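Local coordinates for protein phosphatidylglycerophosphatase B (PDB 6FMX) that dephosphorylates phosphatidylglycerophosphate to phosphatidylglycerol in the bacterial cell membrane and also hydrolyses undecaprenyl pyrophosphate for lipid-carrier synthesis, at residues 116-121 and 134-139; 143-148 and 197-202. All blocks are in the same frame, centred on the assembly; numbering follows the deposited sequence.

Contact 1. Residues 116-121 and 134-139; sequences EWIERV and FSFPSG. With WO4 (tungstate(VI)ion), chain G.
At what is inferred to be the extracellular side, the last turn of helix 96-118 and the residues that leave it, 116-121, pack against the loop 134-139 that leads into helix 139-158, through one backbone bond, one water and two phenylalanines. S135 N donates to R120 O at 2.9 Å. A water accepts from R120 N and donates to F136 O at 2.6 Å, a second backbone link. E119, with positive phi, turns its CA onto the face of the F134 ring, 3.6 Å from the centroid and 14° off the normal, a CH-pi contact; its side chain runs alongside the ring. I118 CD1 lies 3.5 Å from F136 CD1, at the edge of the ring. With CG anti to its backbone N (chi1 -166°), R120 carries its extended chain past F136 CB toward D194 and D46, its salt-bridge partners; D194 also accepts from S135 OG. D194 is inferred to position the nucleophile H190. Beyond the cis peptide before P137, S138 OG and G139 N bind tungstate, at 2.8 Å to O4 and 2.9 Å to O2 respectively. Helix 192-215 brings D194 against F136 and S138, while P137 packs on L114 and K115 of helix 96-118.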
ATOM      1  N   GLU A 116     -16.332   2.012   3.554  1.00 29.63           N
ATOM      2  CA  GLU A 116     -17.689   2.045   4.085  1.00 34.54           C
ATOM      3  C   GLU A 116     -18.630   2.820   3.179  1.00 36.60           C
ATOM      4  O   GLU A 116     -19.849   2.611   3.222  1.00 36.13           O
ATOM      5  CB  GLU A 116     -17.678   2.649   5.487  1.00 37.11           C
ATOM      6  CG  GLU A 116     -17.176   1.686   6.546  1.00 41.23           C
ATOM      7  CD  GLU A 116     -16.571   2.379   7.747  1.00 46.85           C
ATOM      8  OE1 GLU A 116     -16.840   3.584   7.946  1.00 48.02           O
ATOM      9  OE2 GLU A 116     -15.820   1.716   8.495  1.00 50.99           O
ATOM     10  N   TRP A 117     -18.086   3.714   2.357  1.00 32.82           N
ATOM     11  CA  TRP A 117     -18.904   4.424   1.384  1.00 34.66           C
ATOM     12  C   TRP A 117     -19.242   3.531   0.197  1.00 35.69           C
ATOM     13  O   TRP A 117     -20.384   3.521  -0.281  1.00 34.88           O
ATOM     14  CB  TRP A 117     -18.165   5.686   0.934  1.00 37.02           C
ATOM     15  CG  TRP A 117     -18.790   6.409  -0.201  1.00 45.07           C
ATOM     16  CD1 TRP A 117     -20.081   6.839  -0.290  1.00 50.14           C
ATOM     17  CD2 TRP A 117     -18.148   6.806  -1.419  1.00 55.54           C
ATOM     18  NE1 TRP A 117     -20.283   7.479  -1.491  1.00 54.71           N
ATOM     19  CE2 TRP A 117     -19.112   7.469  -2.201  1.00 56.97           C
ATOM     20  CE3 TRP A 117     -16.851   6.665  -1.923  1.00 57.56           C
ATOM     21  CZ2 TRP A 117     -18.821   7.986  -3.459  1.00 60.49           C
ATOM     22  CZ3 TRP A 117     -16.565   7.183  -3.176  1.00 55.50           C
ATOM     23  CH2 TRP A 117     -17.545   7.830  -3.928  1.00 56.71           C
ATOM     24  N   ILE A 118     -18.272   2.741  -0.261  1.00 30.71           N
ATOM     25  CA  ILE A 118     -18.410   1.985  -1.501  1.00 30.59           C
ATOM     26  C   ILE A 118     -19.064   0.625  -1.256  1.00 30.84           C
ATOM     27  O   ILE A 118     -19.864   0.156  -2.076  1.00 27.78           O
ATOM     28  CB  ILE A 118     -17.023   1.856  -2.156  1.00 28.81           C
ATOM     29  CG1 ILE A 118     -16.555   3.238  -2.628  1.00 27.70           C
ATOM     30  CG2 ILE A 118     -17.048   0.845  -3.299  1.00 27.57           C
ATOM     31  CD1 ILE A 118     -15.321   3.208  -3.467  1.00 29.05           C
ATOM     32  N   GLU A 119     -18.717  -0.035  -0.148  1.00 28.37           N
ATOM     33  CA  GLU A 119     -19.402  -1.251   0.316  1.00 33.12           C
ATOM     34  C   GLU A 119     -19.306  -2.400  -0.689  1.00 33.06           C
ATOM     35  O   GLU A 119     -20.288  -3.106  -0.952  1.00 29.53           O
ATOM     36  CB  GLU A 119     -20.869  -0.958   0.650  1.00 35.51           C
ATOM     37  CG  GLU A 119     -21.076  -0.063   1.862  1.00 38.85           C
ATOM     38  CD  GLU A 119     -22.547   0.119   2.206  1.00 47.11           C
ATOM     39  OE1 GLU A 119     -23.329   0.517   1.313  1.00 49.74           O
ATOM     40  OE2 GLU A 119     -22.920  -0.145   3.368  1.00 50.50           O
ATOM     41  N   ARG A 120     -18.120  -2.612  -1.252  1.00 27.22           N
ATOM     42  CA  ARG A 120     -17.956  -3.747  -2.151  1.00 27.74           C
ATOM     43  C   ARG A 120     -17.874  -5.054  -1.368  1.00 26.84           C
ATOM     44  O   ARG A 120     -17.188  -5.146  -0.345  1.00 29.53           O
ATOM     45  CB  ARG A 120     -16.711  -3.594  -3.029  1.00 28.83           C
ATOM     46  CG  ARG A 120     -16.728  -4.592  -4.191  1.00 27.82           C
ATOM     47  CD  ARG A 120     -15.383  -4.767  -4.855  1.00 28.52           C
ATOM     48  NE  ARG A 120     -15.487  -5.410  -6.163  1.00 24.08           N
ATOM     49  CZ  ARG A 120     -14.521  -5.373  -7.075  1.00 26.00           C
ATOM     50  NH1 ARG A 120     -13.383  -4.734  -6.807  1.00 22.82           N
ATOM     51  NH2 ARG A 120     -14.681  -5.970  -8.248  1.00 27.81           N
ATOM     52  N   VAL A 121     -18.579  -6.069  -1.870  1.00 28.61           N
ATOM     53  CA  VAL A 121     -18.561  -7.398  -1.271  1.00 26.79           C
ATOM     54  C   VAL A 121     -17.244  -8.086  -1.606  1.00 25.97           C
ATOM     55  O   VAL A 121     -16.723  -7.967  -2.723  1.00 25.40           O
ATOM     56  CB  VAL A 121     -19.778  -8.205  -1.770  1.00 29.55           C
ATOM     57  CG1 VAL A 121     -19.729  -9.621  -1.278  1.00 28.93           C
ATOM     58  CG2 VAL A 121     -21.083  -7.561  -1.323  1.00 28.84           C
ATOM     59  N   PHE A 134     -15.341  -4.367   4.133  1.00 36.43           N
ATOM     60  CA  PHE A 134     -15.616  -4.370   2.706  1.00 31.83           C
ATOM     61  C   PHE A 134     -14.310  -4.444   1.917  1.00 30.19           C
ATOM     62  O   PHE A 134     -13.211  -4.318   2.463  1.00 32.11           O
ATOM     63  CB  PHE A 134     -16.444  -3.143   2.321  1.00 30.08           C
ATOM     64  CG  PHE A 134     -17.870  -3.225   2.787  1.00 30.90           C
ATOM     65  CD1 PHE A 134     -18.692  -4.233   2.330  1.00 32.91           C
ATOM     66  CD2 PHE A 134     -18.374  -2.321   3.706  1.00 34.86           C
ATOM     67  CE1 PHE A 134     -20.006  -4.335   2.770  1.00 41.45           C
ATOM     68  CE2 PHE A 134     -19.683  -2.412   4.146  1.00 38.98           C
ATOM     69  CZ  PHE A 134     -20.499  -3.422   3.681  1.00 40.53           C
ATOM     70  N   SER A 135     -14.448  -4.662   0.608  1.00 30.44           N
ATOM     71  CA  SER A 135     -13.327  -5.115  -0.211  1.00 30.40           C
ATOM     72  C   SER A 135     -12.538  -3.979  -0.859  1.00 26.62           C
ATOM     73  O   SER A 135     -11.329  -4.119  -1.067  1.00 26.26           O
ATOM     74  CB  SER A 135     -13.837  -6.059  -1.303  1.00 26.22           C
ATOM     75  OG  SER A 135     -12.815  -6.926  -1.731  1.00 29.24           O
ATOM     76  N   PHE A 136     -13.180  -2.858  -1.194  1.00 27.94           N
ATOM     77  CA  PHE A 136     -12.567  -1.837  -2.044  1.00 24.54           C
ATOM     78  C   PHE A 136     -12.448  -0.501  -1.310  1.00 24.83           C
ATOM     79  O   PHE A 136     -13.458   0.011  -0.810  1.00 23.43           O
ATOM     80  CB  PHE A 136     -13.400  -1.639  -3.340  1.00 26.65           C
ATOM     81  CG  PHE A 136     -12.778  -0.675  -4.335  1.00 25.21           C
ATOM     82  CD1 PHE A 136     -13.032   0.685  -4.254  1.00 25.77           C
ATOM     83  CD2 PHE A 136     -11.955  -1.135  -5.354  1.00 24.41           C
ATOM     84  CE1 PHE A 136     -12.460   1.575  -5.161  1.00 25.25           C
ATOM     85  CE2 PHE A 136     -11.387  -0.248  -6.278  1.00 22.90           C
ATOM     86  CZ  PHE A 136     -11.643   1.103  -6.177  1.00 22.74           C
ATOM     87  N   PRO A 137     -11.255   0.116  -1.263  1.00 24.77           N
ATOM     88  CA  PRO A 137      -9.964  -0.361  -1.782  1.00 24.70           C
ATOM     89  C   PRO A 137      -9.233  -1.241  -0.767  1.00 24.52           C
ATOM     90  O   PRO A 137      -9.568  -1.171   0.416  1.00 25.46           O
ATOM     91  CB  PRO A 137      -9.181   0.932  -2.039  1.00 25.78           C
ATOM     92  CG  PRO A 137      -9.770   1.931  -1.082  1.00 28.31           C
ATOM     93  CD  PRO A 137     -11.195   1.516  -0.804  1.00 26.92           C
ATOM     94  N   SER A 138      -8.254  -2.037  -1.213  1.00 23.21           N
ATOM     95  CA  SER A 138      -7.552  -2.948  -0.311  1.00 23.91           C
ATOM     96  C   SER A 138      -6.670  -2.176   0.659  1.00 26.15           C
ATOM     97  O   SER A 138      -5.803  -1.405   0.243  1.00 26.29           O
ATOM     98  CB  SER A 138      -6.703  -3.943  -1.108  1.00 24.56           C
ATOM     99  OG  SER A 138      -5.726  -4.549  -0.272  1.00 24.25           O
ATOM    100  N   GLY A 139      -6.878  -2.397   1.957  1.00 26.40           N
ATOM    101  CA  GLY A 139      -6.099  -1.674   2.946  1.00 28.87           C
ATOM    102  C   GLY A 139      -4.639  -2.099   2.988  1.00 28.02           C
ATOM    103  O   GLY A 139      -3.755  -1.260   3.148  1.00 26.13           O
TER
HETATM  104  W   WO4 G 306      -7.677  -5.526   3.550  0.60 32.04           W
HETATM  105  O1  WO4 G 306      -8.519  -7.380   3.627  0.60 23.62           O
HETATM  106  O2  WO4 G 306      -9.010  -4.142   2.896  0.60 25.41           O
HETATM  107  O3  WO4 G 306      -7.184  -4.950   5.440  0.60 29.60           O
HETATM  108  O4  WO4 G 306      -6.144  -5.608   2.258  0.60 26.57           O
HETATM  109  O   HOH W   1     -15.693  -1.173  -0.346  1.00 23.73           O

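Contact 2. Residues 143-148 and 197-202; sequences NAACVY and GGFSLG
The F199 ring meets the A145 methyl obliquely, CD1 3.9 Å from CB, and the Y148 ring has A144 CB of its own helix at its edge, in plane. F199 CB heads away from helix 139-158, but with CG beside the backbone N (chi1 -84°) the ring swings back until CD1 reaches A145.

The rest is close packing of backbone and short side chains between two transmembrane helices, 139-158 and 192-215, whose local axes run in the same general direction, 24° apart, and approach to 7.2 Å. Such closeness depends on small residues. G202, with no side chain, lets the backbones close to 4.0 Å between the CA atoms of C146 and G202. A145 points its CB toward the partner helix, where it sits 3.5 Å from F199 O. C146 CA approaches G202 O at 3.3 Å in a CA-H...O contact, bent to 126° at the hydrogen, and C146 CB lies 3.4 Å from the same G202 O; the C146 side chain also touches V103 and D107 of helix 96-118.

Within helix 192-215, S200 OG donates to G197 O at 3.0 Å, a bond that gives the buried hydroxyl a partner within its own helix, where it packs against L26, F29 and F30 of helix 21-36. No conventional hydrogen bond crosses between the segments, so the chemistry implies cohesion from close van der Waals packing, to which the bent CA-H...O contact adds at most a weak electrostatic term.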
ATOM      1  N   ASN A 143      -1.844   0.525   2.418  1.00 27.80           N
ATOM      2  CA  ASN A 143      -0.785   0.677   3.418  1.00 28.76           C
ATOM      3  C   ASN A 143       0.594   0.523   2.786  1.00 29.45           C
ATOM      4  O   ASN A 143       1.504   1.322   3.048  1.00 27.78           O
ATOM      5  CB  ASN A 143      -0.933  -0.373   4.526  1.00 28.88           C
ATOM      6  CG  ASN A 143      -2.160  -0.182   5.391  1.00 32.60           C
ATOM      7  OD1 ASN A 143      -2.851   0.826   5.312  1.00 31.99           O
ATOM      8  ND2 ASN A 143      -2.437  -1.180   6.233  1.00 32.72           N
ATOM      9  N   ALA A 144       0.782  -0.530   1.982  1.00 26.59           N
ATOM     10  CA  ALA A 144       2.123  -0.841   1.492  1.00 28.90           C
ATOM     11  C   ALA A 144       2.572   0.168   0.441  1.00 28.05           C
ATOM     12  O   ALA A 144       3.743   0.559   0.397  1.00 27.19           O
ATOM     13  CB  ALA A 144       2.175  -2.265   0.929  1.00 24.92           C
ATOM     14  N   ALA A 145       1.654   0.586  -0.434  1.00 26.66           N
ATOM     15  CA  ALA A 145       2.027   1.518  -1.487  1.00 26.03           C
ATOM     16  C   ALA A 145       2.306   2.909  -0.943  1.00 27.25           C
ATOM     17  O   ALA A 145       2.974   3.700  -1.609  1.00 30.27           O
ATOM     18  CB  ALA A 145       0.937   1.579  -2.558  1.00 25.61           C
ATOM     19  N   CYS A 146       1.796   3.229   0.238  1.00 27.98           N
ATOM     20  CA  CYS A 146       2.125   4.473   0.920  1.00 27.24           C
ATOM     21  C   CYS A 146       3.385   4.330   1.767  1.00 29.38           C
ATOM     22  O   CYS A 146       4.374   5.020   1.525  1.00 26.06           O
ATOM     23  CB  CYS A 146       0.945   4.912   1.791  1.00 27.77           C
ATOM     24  SG  CYS A 146       1.272   6.354   2.832  1.00 31.26           S
ATOM     25  N   VAL A 147       3.382   3.399   2.723  1.00 25.22           N
ATOM     26  CA  VAL A 147       4.395   3.406   3.774  1.00 25.15           C
ATOM     27  C   VAL A 147       5.773   3.020   3.239  1.00 27.99           C
ATOM     28  O   VAL A 147       6.783   3.623   3.623  1.00 25.31           O
ATOM     29  CB  VAL A 147       3.956   2.492   4.932  1.00 26.02           C
ATOM     30  CG1 VAL A 147       5.062   2.386   5.971  1.00 29.66           C
ATOM     31  CG2 VAL A 147       2.695   3.032   5.576  1.00 28.38           C
ATOM     32  N   TYR A 148       5.860   2.002   2.374  1.00 27.38           N
ATOM     33  CA  TYR A 148       7.206   1.578   1.986  1.00 27.78           C
ATOM     34  C   TYR A 148       7.910   2.617   1.107  1.00 28.75           C
ATOM     35  O   TYR A 148       9.102   2.874   1.330  1.00 25.29           O
ATOM     36  CB  TYR A 148       7.181   0.187   1.331  1.00 27.27           C
ATOM     37  CG  TYR A 148       6.965  -0.896   2.364  1.00 28.25           C
ATOM     38  CD1 TYR A 148       7.952  -1.196   3.297  1.00 28.12           C
ATOM     39  CD2 TYR A 148       5.763  -1.565   2.449  1.00 28.16           C
ATOM     40  CE1 TYR A 148       7.748  -2.161   4.265  1.00 28.90           C
ATOM     41  CE2 TYR A 148       5.546  -2.529   3.416  1.00 28.85           C
ATOM     42  CZ  TYR A 148       6.539  -2.821   4.316  1.00 27.87           C
ATOM     43  OH  TYR A 148       6.315  -3.780   5.271  1.00 28.69           O
ATOM     44  N   GLY A 197      -6.761  -0.151  -6.782  1.00 24.31           N
ATOM     45  CA  GLY A 197      -7.329   1.027  -6.144  1.00 25.84           C
ATOM     46  C   GLY A 197      -6.543   1.466  -4.925  1.00 24.95           C
ATOM     47  O   GLY A 197      -6.292   2.658  -4.733  1.00 25.02           O
ATOM     48  N   GLY A 198      -6.145   0.509  -4.082  1.00 26.23           N
ATOM     49  CA  GLY A 198      -5.349   0.850  -2.916  1.00 27.08           C
ATOM     50  C   GLY A 198      -3.946   1.292  -3.282  1.00 26.60           C
ATOM     51  O   GLY A 198      -3.408   2.232  -2.686  1.00 27.21           O
ATOM     52  N   PHE A 199      -3.329   0.619  -4.262  1.00 26.03           N
ATOM     53  CA  PHE A 199      -2.044   1.057  -4.801  1.00 25.10           C
ATOM     54  C   PHE A 199      -2.080   2.533  -5.172  1.00 27.11           C
ATOM     55  O   PHE A 199      -1.224   3.318  -4.748  1.00 27.77           O
ATOM     56  CB  PHE A 199      -1.672   0.237  -6.041  1.00 26.04           C
ATOM     57  CG  PHE A 199      -0.990  -1.077  -5.745  1.00 26.74           C
ATOM     58  CD1 PHE A 199      -0.620  -1.421  -4.457  1.00 23.30           C
ATOM     59  CD2 PHE A 199      -0.713  -1.960  -6.776  1.00 25.21           C
ATOM     60  CE1 PHE A 199       0.007  -2.636  -4.204  1.00 26.33           C
ATOM     61  CE2 PHE A 199      -0.082  -3.182  -6.525  1.00 27.63           C
ATOM     62  CZ  PHE A 199       0.276  -3.515  -5.240  1.00 26.97           C
ATOM     63  N   SER A 200      -3.068   2.922  -5.977  1.00 26.83           N
ATOM     64  CA  SER A 200      -3.068   4.273  -6.529  1.00 28.81           C
ATOM     65  C   SER A 200      -3.208   5.332  -5.446  1.00 27.00           C
ATOM     66  O   SER A 200      -2.560   6.383  -5.533  1.00 27.37           O
ATOM     67  CB  SER A 200      -4.163   4.415  -7.588  1.00 28.29           C
ATOM     68  OG  SER A 200      -5.455   4.374  -7.031  1.00 32.72           O
ATOM     69  N   LEU A 201      -4.013   5.082  -4.414  1.00 23.04           N
ATOM     70  CA  LEU A 201      -4.186   6.088  -3.371  1.00 25.94           C
ATOM     71  C   LEU A 201      -3.067   6.089  -2.330  1.00 27.77           C
ATOM     72  O   LEU A 201      -2.733   7.156  -1.804  1.00 24.02           O
ATOM     73  CB  LEU A 201      -5.537   5.915  -2.681  1.00 26.88           C
ATOM     74  CG  LEU A 201      -6.780   6.190  -3.530  1.00 25.43           C
ATOM     75  CD1 LEU A 201      -8.012   6.036  -2.685  1.00 30.22           C
ATOM     76  CD2 LEU A 201      -6.740   7.588  -4.116  1.00 24.81           C
ATOM     77  N   GLY A 202      -2.485   4.933  -2.009  1.00 23.96           N
ATOM     78  CA  GLY A 202      -1.306   4.934  -1.162  1.00 26.81           C
ATOM     79  C   GLY A 202      -0.140   5.643  -1.820  1.00 25.91           C
ATOM     80  O   GLY A 202       0.574   6.421  -1.178  1.00 24.76           O
TER

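Overall arrangement
Contact 2 lies near the middle of the chain and is buried, whereas contact 1, about 15 Å away between centres, is partly buried at what is inferred to be the extracellular side. Contact 1 ends at the first residue of helix 139-158, and contact 2 uses its next turns. They also touch directly, P137 CB packing 3.7 Å from G198 N and F136 CE2 reaching the CA of G197. Their chemistry follows their depth. Contact 1 mixes backbone polarity, water, charged side chains and aromatic rings beside the tungstate site, while contact 2 brings two helix backbones together through alanine, cysteine and glycine, with one phenylalanine ring at the side. Both fall within the PAP2 family region.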